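PDB 4GS5: acyl-CoA synthetase (AMP-forming)/AMP-acid ligase II-like protein from Dyadobacter fermentans, which probably activates a carboxylic acid with ATP and joins it to coenzyme A, as an AMP-forming ligase of the ATP-dependent AMP-binding enzyme family. Local coordinates for residues A[127-132]-A[151-156]; A[174-179]-A[190-195]; A[293-298]-A[325-330]; A[260-265]-A[284-289]; A[211-216]-A[229-234]. One frame throughout, in Å; residues are numbered along the deposited sequence.

Contact 1: A[127-132]-A[151-156]. With EDO (1,2-ethanediol), chain B.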
# COMPACT_ATOMS: atom_id res chain seq x y z
N VAL A 127 -4.53 -18.40 1.32
CA VAL A 127 -3.41 -17.99 2.16
C VAL A 127 -3.19 -16.50 2.03
O VAL A 127 -3.29 -15.95 0.92
CB VAL A 127 -2.12 -18.73 1.80
CG1 VAL A 127 -1.76 -18.47 0.34
CG2 VAL A 127 -0.97 -18.30 2.73
N ALA A 128 -2.89 -15.84 3.15
CA ALA A 128 -2.48 -14.43 3.08
C ALA A 128 -1.00 -14.37 3.38
O ALA A 128 -0.52 -15.05 4.28
CB ALA A 128 -3.27 -13.57 4.05
N MSE A 129 -0.25 -13.58 2.62
CA MSE A 129 1.18 -13.51 2.84
C MSE A 129 1.74 -12.21 2.32
O MSE A 129 1.01 -11.40 1.74
CB MSE A 129 1.87 -14.73 2.20
CG MSE A 129 1.82 -14.79 0.69
SE MSE A 129 2.66 -16.44 -0.01
CE MSE A 129 1.64 -17.75 0.97
N VAL A 130 3.02 -11.96 2.59
CA VAL A 130 3.67 -10.78 2.04
C VAL A 130 4.33 -11.19 0.73
O VAL A 130 4.57 -12.37 0.50
CB VAL A 130 4.70 -10.12 3.00
CG1 VAL A 130 4.00 -9.61 4.26
CG2 VAL A 130 5.84 -11.07 3.34
N PRO A 131 4.58 -10.21 -0.15
CA PRO A 131 5.09 -10.49 -1.50
C PRO A 131 6.39 -11.28 -1.48
O PRO A 131 6.56 -12.17 -2.32
CB PRO A 131 5.34 -9.08 -2.07
CG PRO A 131 4.29 -8.23 -1.39
CD PRO A 131 4.21 -8.79 0.02
N MSE A 132 7.29 -10.97 -0.55
CA MSE A 132 8.53 -11.70 -0.46
C MSE A 132 8.31 -13.18 -0.18
O MSE A 132 9.10 -14.04 -0.60
CB MSE A 132 9.42 -11.11 0.63
CG MSE A 132 10.86 -11.39 0.39
SE MSE A 132 11.99 -10.29 1.50
CE MSE A 132 12.11 -8.68 0.39
N GLY A 151 -3.90 -22.37 -3.50
CA GLY A 151 -5.31 -22.14 -3.84
C GLY A 151 -5.60 -20.73 -4.35
O GLY A 151 -5.87 -20.51 -5.54
N LYS A 152 -5.57 -19.76 -3.45
CA LYS A 152 -5.76 -18.37 -3.84
C LYS A 152 -5.02 -17.48 -2.85
O LYS A 152 -5.07 -17.73 -1.64
CB LYS A 152 -7.26 -18.05 -4.00
CG LYS A 152 -7.87 -17.03 -3.09
CD LYS A 152 -9.25 -16.52 -3.60
CE LYS A 152 -10.06 -17.57 -4.34
NZ LYS A 152 -11.49 -17.11 -4.49
N VAL A 153 -4.29 -16.49 -3.35
CA VAL A 153 -3.35 -15.75 -2.52
C VAL A 153 -3.74 -14.29 -2.36
O VAL A 153 -4.01 -13.58 -3.34
CB VAL A 153 -1.94 -15.80 -3.14
CG1 VAL A 153 -0.97 -14.97 -2.31
CG2 VAL A 153 -1.45 -17.23 -3.27
N LEU A 154 -3.80 -13.84 -1.11
CA LEU A 154 -3.94 -12.42 -0.83
C LEU A 154 -2.60 -11.87 -0.33
O LEU A 154 -2.06 -12.33 0.69
CB LEU A 154 -5.03 -12.18 0.21
CG LEU A 154 -5.19 -10.72 0.61
CD1 LEU A 154 -5.67 -9.89 -0.56
CD2 LEU A 154 -6.14 -10.58 1.78
N LEU A 155 -2.05 -10.90 -1.07
CA LEU A 155 -0.79 -10.28 -0.69
C LEU A 155 -1.02 -8.99 0.09
O LEU A 155 -1.88 -8.20 -0.27
CB LEU A 155 0.06 -9.99 -1.94
CG LEU A 155 0.52 -11.22 -2.74
CD1 LEU A 155 1.30 -10.81 -3.99
CD2 LEU A 155 1.37 -12.14 -1.86
N GLY A 156 -0.24 -8.80 1.16
CA GLY A 156 -0.19 -7.53 1.88
C GLY A 156 1.07 -6.74 1.51
O GLY A 156 1.54 -6.86 0.37
C1 EDO B . 8.32 -6.56 -0.07
O1 EDO B . 9.03 -7.35 -1.03
C2 EDO B . 7.10 -7.30 0.47
O2 EDO B . 7.46 -8.47 1.22
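Four backbone hydrogen bonds pair segments 127-132 and 151-156 as neighbouring parallel strands. V127 N donates to K152 O, and V127 O accepts from L154 N at 3.0 Å; two residues further on, M129 N reaches L154 O at 2.9 Å and M129 O accepts from G156 N. The N-H groups meet K152 O and L154 O nearly along their C=O axes, but approach V127 O and M129 O at more of a slant within the carbonyl planes. CA-H...O contacts supplement them, among them A128 CA to L154 O at 3.2 Å.

Apolar packing is concentrated on the face carrying V127, M129, V153 and L155. V127 CG1, wedged between its own N and carbonyl carbon (chi1 58°), lies alongside V153 CG2 at 3.8 Å. The selenomethionine M129 adopts the same crowded first torsion, which sets its CG against L155 CD2 at 3.7 Å. On the face of A128, L154 packs on Y176 and L190.

The P131 ring places CD 3.3 Å from G156 O. An alanine here would lack CG and CD, and would probably loosen the packing against G156 O, Q177 and L164. A 1,2-ethanediol, probably from the crystallisation liquor, accepts from M132 N through O2. Helix 131-139 joins the two strands as a beta-alpha-beta unit, and strand 175-180 pairs on the far side of strand 153-155.

Contact 2: A[174-179]-A[190-195]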
# COMPACT_ATOMS: atom_id res chain seq x y z
N PRO A 174 -5.71 -17.44 -8.68
CA PRO A 174 -6.11 -16.07 -8.34
C PRO A 174 -5.18 -15.44 -7.30
O PRO A 174 -5.05 -16.00 -6.22
CB PRO A 174 -7.52 -16.23 -7.75
CG PRO A 174 -7.96 -17.59 -8.08
CD PRO A 174 -6.74 -18.43 -8.31
N VAL A 175 -4.58 -14.30 -7.63
CA VAL A 175 -3.74 -13.56 -6.70
C VAL A 175 -4.22 -12.10 -6.62
O VAL A 175 -4.47 -11.45 -7.66
CB VAL A 175 -2.26 -13.58 -7.16
CG1 VAL A 175 -1.40 -12.83 -6.19
CG2 VAL A 175 -1.76 -15.03 -7.28
N TYR A 176 -4.35 -11.60 -5.39
CA TYR A 176 -4.87 -10.26 -5.14
C TYR A 176 -3.89 -9.54 -4.25
O TYR A 176 -3.07 -10.19 -3.60
CB TYR A 176 -6.22 -10.33 -4.42
CG TYR A 176 -7.27 -11.07 -5.19
CD1 TYR A 176 -8.10 -10.40 -6.10
CD2 TYR A 176 -7.44 -12.43 -5.02
CE1 TYR A 176 -9.07 -11.09 -6.81
CE2 TYR A 176 -8.40 -13.12 -5.71
CZ TYR A 176 -9.21 -12.45 -6.60
OH TYR A 176 -10.16 -13.16 -7.29
N GLN A 177 -3.96 -8.21 -4.23
CA GLN A 177 -3.18 -7.43 -3.28
C GLN A 177 -4.10 -6.45 -2.54
O GLN A 177 -4.97 -5.84 -3.15
CB GLN A 177 -2.01 -6.68 -3.95
CG GLN A 177 -1.09 -5.99 -2.92
CD GLN A 177 0.32 -5.71 -3.44
OE1 GLN A 177 0.51 -5.50 -4.63
NE2 GLN A 177 1.30 -5.75 -2.54
N SER A 178 -3.90 -6.34 -1.23
CA SER A 178 -4.73 -5.48 -0.37
C SER A 178 -4.32 -4.02 -0.43
O SER A 178 -3.14 -3.70 -0.62
CB SER A 178 -4.58 -5.91 1.09
OG SER A 178 -5.04 -7.23 1.28
N TYR A 179 -5.30 -3.14 -0.26
CA TYR A 179 -5.02 -1.76 0.13
C TYR A 179 -5.69 -1.56 1.49
O TYR A 179 -6.87 -1.85 1.63
CB TYR A 179 -5.59 -0.77 -0.88
CG TYR A 179 -5.50 0.69 -0.43
CD1 TYR A 179 -4.39 1.46 -0.72
CD2 TYR A 179 -6.56 1.29 0.25
CE1 TYR A 179 -4.31 2.80 -0.33
CE2 TYR A 179 -6.50 2.62 0.64
CZ TYR A 179 -5.38 3.37 0.35
OH TYR A 179 -5.32 4.70 0.74
N LEU A 190 -9.24 -4.22 -2.84
CA LEU A 190 -8.41 -5.29 -3.39
C LEU A 190 -8.08 -5.08 -4.87
O LEU A 190 -8.96 -4.76 -5.67
CB LEU A 190 -9.11 -6.65 -3.25
CG LEU A 190 -9.45 -7.22 -1.89
CD1 LEU A 190 -10.32 -8.47 -2.05
CD2 LEU A 190 -8.17 -7.54 -1.12
N LYS A 191 -6.81 -5.29 -5.22
CA LYS A 191 -6.35 -5.25 -6.62
C LYS A 191 -6.21 -6.66 -7.17
O LYS A 191 -5.65 -7.54 -6.52
CB LYS A 191 -4.98 -4.57 -6.68
CG LYS A 191 -4.36 -4.54 -8.10
CD LYS A 191 -2.97 -3.91 -8.09
CE LYS A 191 -3.03 -2.41 -7.91
NZ LYS A 191 -1.65 -1.81 -7.84
N ALA A 192 -6.69 -6.91 -8.38
CA ALA A 192 -6.46 -8.22 -9.00
C ALA A 192 -5.12 -8.20 -9.73
O ALA A 192 -4.90 -7.35 -10.59
CB ALA A 192 -7.62 -8.57 -9.99
N LEU A 193 -4.23 -9.13 -9.39
CA LEU A 193 -2.89 -9.10 -10.00
C LEU A 193 -2.72 -10.05 -11.19
O LEU A 193 -1.68 -10.05 -11.85
CB LEU A 193 -1.80 -9.38 -8.96
CG LEU A 193 -1.67 -8.39 -7.79
CD1 LEU A 193 -0.63 -8.93 -6.77
CD2 LEU A 193 -1.28 -6.99 -8.27
N ASN A 194 -3.72 -10.88 -11.46
CA ASN A 194 -3.66 -11.72 -12.66
C ASN A 194 -5.07 -12.10 -13.10
O ASN A 194 -6.04 -11.65 -12.51
CB ASN A 194 -2.77 -12.97 -12.46
CG ASN A 194 -3.25 -13.86 -11.30
OD1 ASN A 194 -4.36 -13.69 -10.80
ND2 ASN A 194 -2.41 -14.80 -10.89
N GLY A 195 -5.17 -12.90 -14.16
CA GLY A 195 -6.47 -13.24 -14.72
C GLY A 195 -6.91 -12.12 -15.66
O GLY A 195 -6.26 -11.07 -15.73
O HOH W 1 -6.48 -12.09 -9.59
O HOH W 2 0.42 -3.99 -6.83
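Q177 OE1 is gripped by two donors, water 2 at 2.7 Å and the backbone N of V160. The same water accepts from K191 NZ at 3.2 Å, so it bridges the two segments on the face that Q177 and K191 share. Q177 NE2 donates to the carbonyls of A158 and G156, which fixes the amide's rotation, and K191 NZ has a further, weak bond to Y202 OH.

The backbones run antiparallel, with Q177 and K191 as a hydrogen-bonded pair. K191 N meets Q177 O almost straight (2.8 Å, 178° at the hydrogen), and Q177 N returns a bond to K191 O. Beyond the regular strand L193 N donates to V175 O at 2.9 Å. There N194 continues the pairing with its side chain: CG stands between the backbone N and carbonyl carbon (chi1 59°), and OD1 accepts from V175 N at 3.2 Å, with the donor 30° above the amide carbonyl plane. Its ND2 is held by the carbonyls of M173 and I168.

L193 CD1 rests 3.9 Å from Q177 CB and 4.0 Å from V175 CG1. On the other face the Y176 ring slants past A192, its CE1 4.3 Å from A192 CB, while water 1 links V175 O with N194 OD1 and lies over one ring face toward the rim. The arrangement is a beta hairpin of strands 175-180 and 187-192; Y179 opens a Tyr-Gly-Met-Thr-Glu sequence resembling a conserved family motif that helps form the nucleotide site in relatives.

Contact 3: A[293-298]-A[325-330]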
# COMPACT_ATOMS: atom_id res chain seq x y z
N GLY A 293 -5.11 25.80 -15.28
CA GLY A 293 -5.41 25.37 -13.93
C GLY A 293 -4.18 25.60 -13.07
O GLY A 293 -4.11 26.54 -12.27
N GLN A 294 -3.19 24.74 -13.27
CA GLN A 294 -1.89 24.88 -12.64
C GLN A 294 -0.81 24.94 -13.73
O GLN A 294 -0.80 24.11 -14.64
CB GLN A 294 -1.65 23.73 -11.67
CG GLN A 294 -2.72 23.65 -10.59
CD GLN A 294 -2.52 22.46 -9.66
OE1 GLN A 294 -2.77 21.32 -10.04
NE2 GLN A 294 -2.05 22.72 -8.44
N LYS A 295 0.06 25.94 -13.64
CA LYS A 295 1.09 26.16 -14.64
C LYS A 295 2.45 25.78 -14.04
O LYS A 295 2.88 26.36 -13.04
CB LYS A 295 1.12 27.63 -15.05
CG LYS A 295 2.11 27.94 -16.18
CD LYS A 295 2.58 29.41 -16.19
CE LYS A 295 1.43 30.39 -16.18
NZ LYS A 295 1.91 31.81 -16.28
N LEU A 296 3.12 24.84 -14.68
CA LEU A 296 4.42 24.38 -14.23
C LEU A 296 5.41 25.52 -14.43
O LEU A 296 5.41 26.16 -15.49
CB LEU A 296 4.87 23.16 -15.05
CG LEU A 296 6.23 22.56 -14.68
CD1 LEU A 296 6.16 21.84 -13.35
CD2 LEU A 296 6.68 21.59 -15.77
N VAL A 297 6.24 25.78 -13.42
CA VAL A 297 7.30 26.77 -13.54
C VAL A 297 8.62 26.23 -13.02
O VAL A 297 8.65 25.18 -12.39
CB VAL A 297 6.94 28.05 -12.80
CG1 VAL A 297 5.66 28.64 -13.40
CG2 VAL A 297 6.77 27.77 -11.29
N LEU A 298 9.70 26.95 -13.28
CA LEU A 298 11.01 26.56 -12.79
C LEU A 298 11.62 27.67 -11.94
O LEU A 298 11.62 28.85 -12.33
CB LEU A 298 11.92 26.21 -13.97
CG LEU A 298 13.37 25.83 -13.68
CD1 LEU A 298 13.45 24.59 -12.80
CD2 LEU A 298 14.11 25.62 -14.99
N ASN A 325 6.86 21.24 -20.23
CA ASN A 325 7.94 22.21 -20.21
C ASN A 325 7.56 23.36 -19.25
O ASN A 325 6.47 23.93 -19.37
CB ASN A 325 8.11 22.74 -21.64
CG ASN A 325 9.33 23.59 -21.83
OD1 ASN A 325 10.23 23.61 -20.98
ND2 ASN A 325 9.39 24.32 -22.94
N PRO A 326 8.45 23.71 -18.30
CA PRO A 326 8.17 24.87 -17.42
C PRO A 326 7.84 26.11 -18.25
O PRO A 326 8.57 26.40 -19.20
CB PRO A 326 9.50 25.08 -16.69
CG PRO A 326 10.14 23.69 -16.68
CD PRO A 326 9.71 23.03 -17.95
N LYS A 327 6.78 26.84 -17.90
CA LYS A 327 6.30 27.95 -18.73
C LYS A 327 6.93 29.28 -18.35
O LYS A 327 6.69 30.31 -18.98
CB LYS A 327 4.78 28.07 -18.64
CG LYS A 327 4.03 26.80 -18.98
CD LYS A 327 4.12 26.49 -20.46
CE LYS A 327 3.47 25.15 -20.77
NZ LYS A 327 3.54 24.87 -22.23
N HIS A 328 7.73 29.25 -17.29
CA HIS A 328 8.43 30.44 -16.85
C HIS A 328 9.59 30.00 -15.97
O HIS A 328 9.51 28.98 -15.29
CB HIS A 328 7.49 31.35 -16.06
CG HIS A 328 8.05 32.72 -15.83
ND1 HIS A 328 8.64 33.09 -14.64
CD2 HIS A 328 8.12 33.80 -16.64
CE1 HIS A 328 9.04 34.34 -14.72
NE2 HIS A 328 8.74 34.80 -15.93
N ILE A 329 10.67 30.76 -16.01
CA ILE A 329 11.80 30.50 -15.13
C ILE A 329 11.96 31.69 -14.21
O ILE A 329 12.16 32.82 -14.66
CB ILE A 329 13.09 30.25 -15.93
CG1 ILE A 329 12.93 29.01 -16.82
CG2 ILE A 329 14.29 30.09 -14.98
CD1 ILE A 329 14.15 28.67 -17.63
N TYR A 330 11.83 31.44 -12.91
CA TYR A 330 12.01 32.47 -11.90
C TYR A 330 13.39 32.33 -11.29
O TYR A 330 13.85 31.21 -11.05
CB TYR A 330 10.98 32.33 -10.79
CG TYR A 330 9.56 32.64 -11.19
CD1 TYR A 330 9.09 33.94 -11.18
CD2 TYR A 330 8.69 31.62 -11.54
CE1 TYR A 330 7.79 34.23 -11.53
CE2 TYR A 330 7.38 31.90 -11.89
CZ TYR A 330 6.94 33.21 -11.89
OH TYR A 330 5.64 33.49 -12.25
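K295 meets the second segment through its aliphatic chain: CG and CD cross obliquely over K327, CD lying 3.6 Å from K327 CB. The K327 ammonium leads away to T322 O. L296 O accepts from K327 N at 2.9 Å; the line is straight at the hydrogen (178°), although the donor stands 29° above the carbonyl plane. L296 CD2 touches the proline ring at P326 CD, 4.0 Å away, on the side covered by helix 262-276.

The pairing that begins at L296 leads into the parallel strands 295-301 and 329-332, joined through helix 306-319 as a beta-alpha-beta unit, probably within the small C-terminal domain of this enzyme family.

V297 CB approaches the Y330 ring in plane at its edge, 4.0 Å from CE2. H328 ND1 lies 3.1 Å above the centre of one face of that ring, and Y330 OH is hydrogen-bonded to E287 OE1. L298 is paired on both its N and O: N donates to H328 O, and O accepts from Y330 N at 2.7 Å, nearly along the C=O axis; the pairing continues to I300. The L298 side chain packs through CB on P326 CB at 3.8 Å and runs alongside I329, CD2 to CG1 4.0 Å.

Contact 4: A[260-265]-A[284-289]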
# COMPACT_ATOMS: atom_id res chain seq x y z
N ILE A 260 1.16 16.02 -13.97
CA ILE A 260 2.62 16.08 -13.94
C ILE A 260 3.14 15.90 -12.52
O ILE A 260 2.72 16.62 -11.60
CB ILE A 260 3.12 17.44 -14.48
CG1 ILE A 260 2.78 17.57 -15.97
CG2 ILE A 260 4.63 17.60 -14.27
CD1 ILE A 260 2.94 19.05 -16.46
N VAL A 261 4.05 14.96 -12.34
CA VAL A 261 4.63 14.67 -11.02
C VAL A 261 5.87 15.56 -10.86
O VAL A 261 6.81 15.48 -11.66
CB VAL A 261 5.00 13.18 -10.87
CG1 VAL A 261 5.51 12.88 -9.45
CG2 VAL A 261 3.80 12.28 -11.21
N LEU A 262 5.88 16.42 -9.84
CA LEU A 262 6.94 17.43 -9.74
C LEU A 262 8.35 16.84 -9.64
O LEU A 262 9.26 17.29 -10.34
CB LEU A 262 6.68 18.40 -8.60
CG LEU A 262 5.46 19.30 -8.84
CD1 LEU A 262 5.09 20.04 -7.54
CD2 LEU A 262 5.68 20.28 -10.00
N ASP A 263 8.53 15.84 -8.80
CA ASP A 263 9.87 15.28 -8.61
C ASP A 263 10.34 14.54 -9.86
O ASP A 263 11.54 14.45 -10.11
CB ASP A 263 9.98 14.42 -7.33
CG ASP A 263 9.36 13.04 -7.48
OD1 ASP A 263 10.08 12.03 -7.30
OD2 ASP A 263 8.14 12.94 -7.74
N GLN A 264 9.40 14.04 -10.66
CA GLN A 264 9.78 13.38 -11.91
C GLN A 264 10.25 14.39 -12.94
O GLN A 264 11.25 14.17 -13.62
CB GLN A 264 8.63 12.54 -12.47
CG GLN A 264 8.33 11.31 -11.65
CD GLN A 264 7.25 10.45 -12.27
OE1 GLN A 264 6.72 10.76 -13.34
NE2 GLN A 264 6.91 9.35 -11.58
N ILE A 265 9.53 15.49 -13.06
CA ILE A 265 9.97 16.52 -13.99
C ILE A 265 11.30 17.11 -13.50
O ILE A 265 12.18 17.42 -14.31
CB ILE A 265 8.88 17.60 -14.27
CG1 ILE A 265 9.29 18.45 -15.46
CG2 ILE A 265 8.60 18.46 -13.06
CD1 ILE A 265 9.24 17.67 -16.77
N CYS A 284 11.32 22.58 -9.64
CA CYS A 284 10.09 22.83 -10.36
C CYS A 284 8.99 23.15 -9.35
O CYS A 284 8.99 22.63 -8.24
CB CYS A 284 9.71 21.62 -11.20
SG CYS A 284 10.71 21.51 -12.68
N TRP A 285 8.07 24.00 -9.77
CA TRP A 285 6.95 24.37 -8.92
C TRP A 285 5.78 24.71 -9.84
O TRP A 285 5.77 24.34 -11.01
CB TRP A 285 7.32 25.55 -8.03
CG TRP A 285 6.49 25.68 -6.80
CD1 TRP A 285 5.71 26.76 -6.44
CD2 TRP A 285 6.35 24.72 -5.75
NE1 TRP A 285 5.10 26.51 -5.23
CE2 TRP A 285 5.48 25.27 -4.79
CE3 TRP A 285 6.89 23.46 -5.52
CZ2 TRP A 285 5.13 24.59 -3.61
CZ3 TRP A 285 6.54 22.78 -4.35
CH2 TRP A 285 5.67 23.35 -3.41
N TRP A 286 4.78 25.40 -9.30
CA TRP A 286 3.60 25.70 -10.11
C TRP A 286 2.93 26.96 -9.63
O TRP A 286 3.18 27.44 -8.51
CB TRP A 286 2.60 24.55 -10.07
CG TRP A 286 2.08 24.33 -8.70
CD1 TRP A 286 2.66 23.56 -7.72
CD2 TRP A 286 0.89 24.88 -8.13
NE1 TRP A 286 1.90 23.60 -6.58
CE2 TRP A 286 0.81 24.41 -6.80
CE3 TRP A 286 -0.11 25.74 -8.60
CZ2 TRP A 286 -0.24 24.76 -5.94
CZ3 TRP A 286 -1.14 26.09 -7.75
CH2 TRP A 286 -1.20 25.60 -6.43
N GLU A 287 2.07 27.51 -10.46
CA GLU A 287 1.26 28.63 -10.01
C GLU A 287 -0.12 28.55 -10.64
O GLU A 287 -0.31 27.88 -11.66
CB GLU A 287 1.94 29.97 -10.31
CG GLU A 287 2.12 30.27 -11.78
CD GLU A 287 2.76 31.63 -12.00
OE1 GLU A 287 3.98 31.67 -12.30
OE2 GLU A 287 2.05 32.65 -11.87
N PRO A 288 -1.10 29.18 -10.00
CA PRO A 288 -2.45 29.16 -10.55
C PRO A 288 -2.42 29.79 -11.94
O PRO A 288 -1.68 30.74 -12.18
CB PRO A 288 -3.24 30.05 -9.59
CG PRO A 288 -2.47 30.00 -8.30
CD PRO A 288 -1.03 29.88 -8.70
N ASP A 289 -3.20 29.23 -12.86
CA ASP A 289 -3.31 29.77 -14.21
C ASP A 289 -4.74 29.57 -14.70
O ASP A 289 -5.23 28.44 -14.69
CB ASP A 289 -2.33 29.06 -15.16
CG ASP A 289 -2.35 29.68 -16.57
OD1 ASP A 289 -2.76 29.00 -17.55
OD2 ASP A 289 -1.97 30.86 -16.68
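The two indoles of W285 and W286 meet within segment 284-289: W286 CD1 lies 4.3 Å above the W285 ring plane, over its centre. L262 comes obliquely to both ring systems with a single methyl, CD1, which is 4.4 Å from W285 CE3 and 4.3 Å from W286 CD1. The CB of W286 is directed toward the helix, whereas that of W285 is directed away and only its ring end comes nearer.

The other L262 methyl, CD2, faces C284 CB at 4.4 Å, so the two methyls divide their contacts, CD2 toward C284 and CD1 toward the indoles. The closest touch is made by I265: CG2 sits 3.7 Å from C284 SG, while CG1, anti to the backbone N (chi1 -168°), leads away. No hydrogen bond joins the segments, but C284 N is held by D266 OD1 from the next helical residue. V261 is the N-cap, and its O accepts from I265 N at 3.1 Å.

The first turn of helix 262-276 thus lies against strand 282-289, with L262 also touching L296 on the adjoining strand 295-301. Helix 345-351 meets the tryptophans too, through R346, and strand 252-255 reaches W286 with I253.

Contact 5: A[211-216]-A[229-234]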
# COMPACT_ATOMS: atom_id res chain seq x y z
N GLY A 211 -14.75 8.35 -0.75
CA GLY A 211 -14.87 9.64 -1.41
C GLY A 211 -13.51 10.32 -1.35
O GLY A 211 -12.57 9.73 -0.85
N VAL A 212 -13.42 11.55 -1.85
CA VAL A 212 -12.17 12.31 -1.75
C VAL A 212 -12.43 13.67 -1.09
O VAL A 212 -13.53 14.19 -1.17
CB VAL A 212 -11.52 12.52 -3.14
CG1 VAL A 212 -11.05 11.19 -3.73
CG2 VAL A 212 -12.49 13.21 -4.08
N ASP A 213 -11.42 14.22 -0.43
CA ASP A 213 -11.52 15.56 0.12
C ASP A 213 -11.22 16.56 -0.99
O ASP A 213 -11.12 16.18 -2.17
CB ASP A 213 -10.56 15.75 1.30
CG ASP A 213 -9.11 15.59 0.89
OD1 ASP A 213 -8.83 15.53 -0.33
OD2 ASP A 213 -8.24 15.52 1.79
N GLU A 214 -11.05 17.82 -0.62
CA GLU A 214 -10.84 18.89 -1.60
C GLU A 214 -9.51 18.79 -2.35
O GLU A 214 -9.32 19.44 -3.38
CB GLU A 214 -10.97 20.27 -0.92
CG GLU A 214 -12.34 20.52 -0.32
CD GLU A 214 -12.48 21.91 0.29
OE1 GLU A 214 -11.58 22.32 1.06
OE2 GLU A 214 -13.48 22.60 -0.00
N ARG A 215 -8.60 17.97 -1.84
CA ARG A 215 -7.29 17.79 -2.47
C ARG A 215 -7.34 16.68 -3.51
O ARG A 215 -6.43 16.53 -4.33
CB ARG A 215 -6.23 17.45 -1.43
CG ARG A 215 -6.06 18.49 -0.32
CD ARG A 215 -5.15 17.95 0.79
NE ARG A 215 -5.68 16.70 1.35
CZ ARG A 215 -4.95 15.83 2.04
NH1 ARG A 215 -5.51 14.73 2.52
NH2 ARG A 215 -3.66 16.05 2.24
N GLY A 216 -8.41 15.89 -3.47
CA GLY A 216 -8.52 14.70 -4.28
C GLY A 216 -7.95 13.46 -3.59
O GLY A 216 -7.66 12.47 -4.24
N THR A 229 -14.75 8.53 9.68
CA THR A 229 -14.09 8.58 8.39
C THR A 229 -12.59 8.80 8.59
O THR A 229 -12.16 9.59 9.44
CB THR A 229 -14.69 9.63 7.44
OG1 THR A 229 -14.09 10.91 7.70
CG2 THR A 229 -16.20 9.73 7.63
N VAL A 230 -11.80 8.05 7.82
CA VAL A 230 -10.36 8.13 7.88
C VAL A 230 -9.89 8.84 6.61
O VAL A 230 -10.21 8.42 5.50
CB VAL A 230 -9.74 6.72 7.94
CG1 VAL A 230 -8.23 6.78 7.78
CG2 VAL A 230 -10.12 6.05 9.25
N GLN A 231 -9.14 9.92 6.78
CA GLN A 231 -8.65 10.71 5.66
C GLN A 231 -7.22 10.31 5.35
O GLN A 231 -6.34 10.46 6.20
CB GLN A 231 -8.71 12.20 6.00
CG GLN A 231 -8.24 13.10 4.86
CD GLN A 231 -9.10 12.95 3.61
OE1 GLN A 231 -10.27 13.34 3.61
NE2 GLN A 231 -8.54 12.35 2.57
N THR A 232 -6.97 9.78 4.15
CA THR A 232 -5.60 9.42 3.76
C THR A 232 -4.93 10.64 3.15
O THR A 232 -5.57 11.68 2.97
CB THR A 232 -5.55 8.29 2.73
OG1 THR A 232 -6.05 8.76 1.46
CG2 THR A 232 -6.36 7.10 3.19
N ASN A 233 -3.65 10.52 2.84
CA ASN A 233 -2.98 11.53 2.03
C ASN A 233 -2.65 10.92 0.66
O ASN A 233 -1.73 11.38 -0.03
CB ASN A 233 -1.71 12.06 2.72
CG ASN A 233 -2.02 12.79 4.04
OD1 ASN A 233 -2.89 13.65 4.09
ND2 ASN A 233 -1.28 12.44 5.10
N ASP A 234 -3.40 9.89 0.27
CA ASP A 234 -3.27 9.31 -1.06
C ASP A 234 -4.14 10.01 -2.10
O ASP A 234 -5.37 9.91 -2.06
CB ASP A 234 -3.62 7.81 -1.06
CG ASP A 234 -2.62 6.97 -0.28
OD1 ASP A 234 -1.42 7.33 -0.24
OD2 ASP A 234 -3.04 5.96 0.30
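A type I beta turn runs from D213 to G216, closed by G216 N to D213 O at 3.0 Å; no backbone hydrogen bond joins it to segment 229-234, the nearest CA atoms (D213 and Q231) being 7.9 Å apart. Within the turn the D213 carboxylate fixes R215: D213 CG takes the crowded place between N and carbonyl carbon (chi1 62°), letting OD1 accept from R215 N in an Asx turn, and R215 NE and NH1 both close on D213 OD2 at 2.9 Å as a side-on salt bridge. NH1 is met by the syn lone pair of OD2, whereas NE comes to the same oxygen from above the carboxylate plane.

Across the contact the guanidinium's end grips a single atom, N233 OD1, with NH1 at 3.2 Å and NH2 at 3.1 Å; the two flat groups stand at 90°. Q231 lays its amide within 22° of the carboxylate plane, CD 3.3 Å from D213 OD2, while its NE2 donates to T232 O and C217 O. Lacking the D213 carboxylate, an alanine here would probably let R215 swing away from N233.

Strand 217-221 lies between strands 209-212 and 230-238, and V212 touches V236 and I238.

In the fold
Contacts 1 and 2 are adjoining parts of one sheet, in which strands 153-155 and 175-180 pair directly. Contact 1 is buried and contact 2 partly so, with waters and an asparagine side chain supplementing its backbone bonds. Contacts 3 and 4, about 7 Å apart between centres, share a smaller sheet far from contact 1; strand pairing carries the partly buried contact 3, whereas the buried contact 4 has apolar touches across it and no hydrogen bond. Contact 5 is the surface case, held by charged and amide side chains rather than backbone. It meets contact 2 through a probable hydrogen bond between the Y179 hydroxyl and the D234 carboxylate.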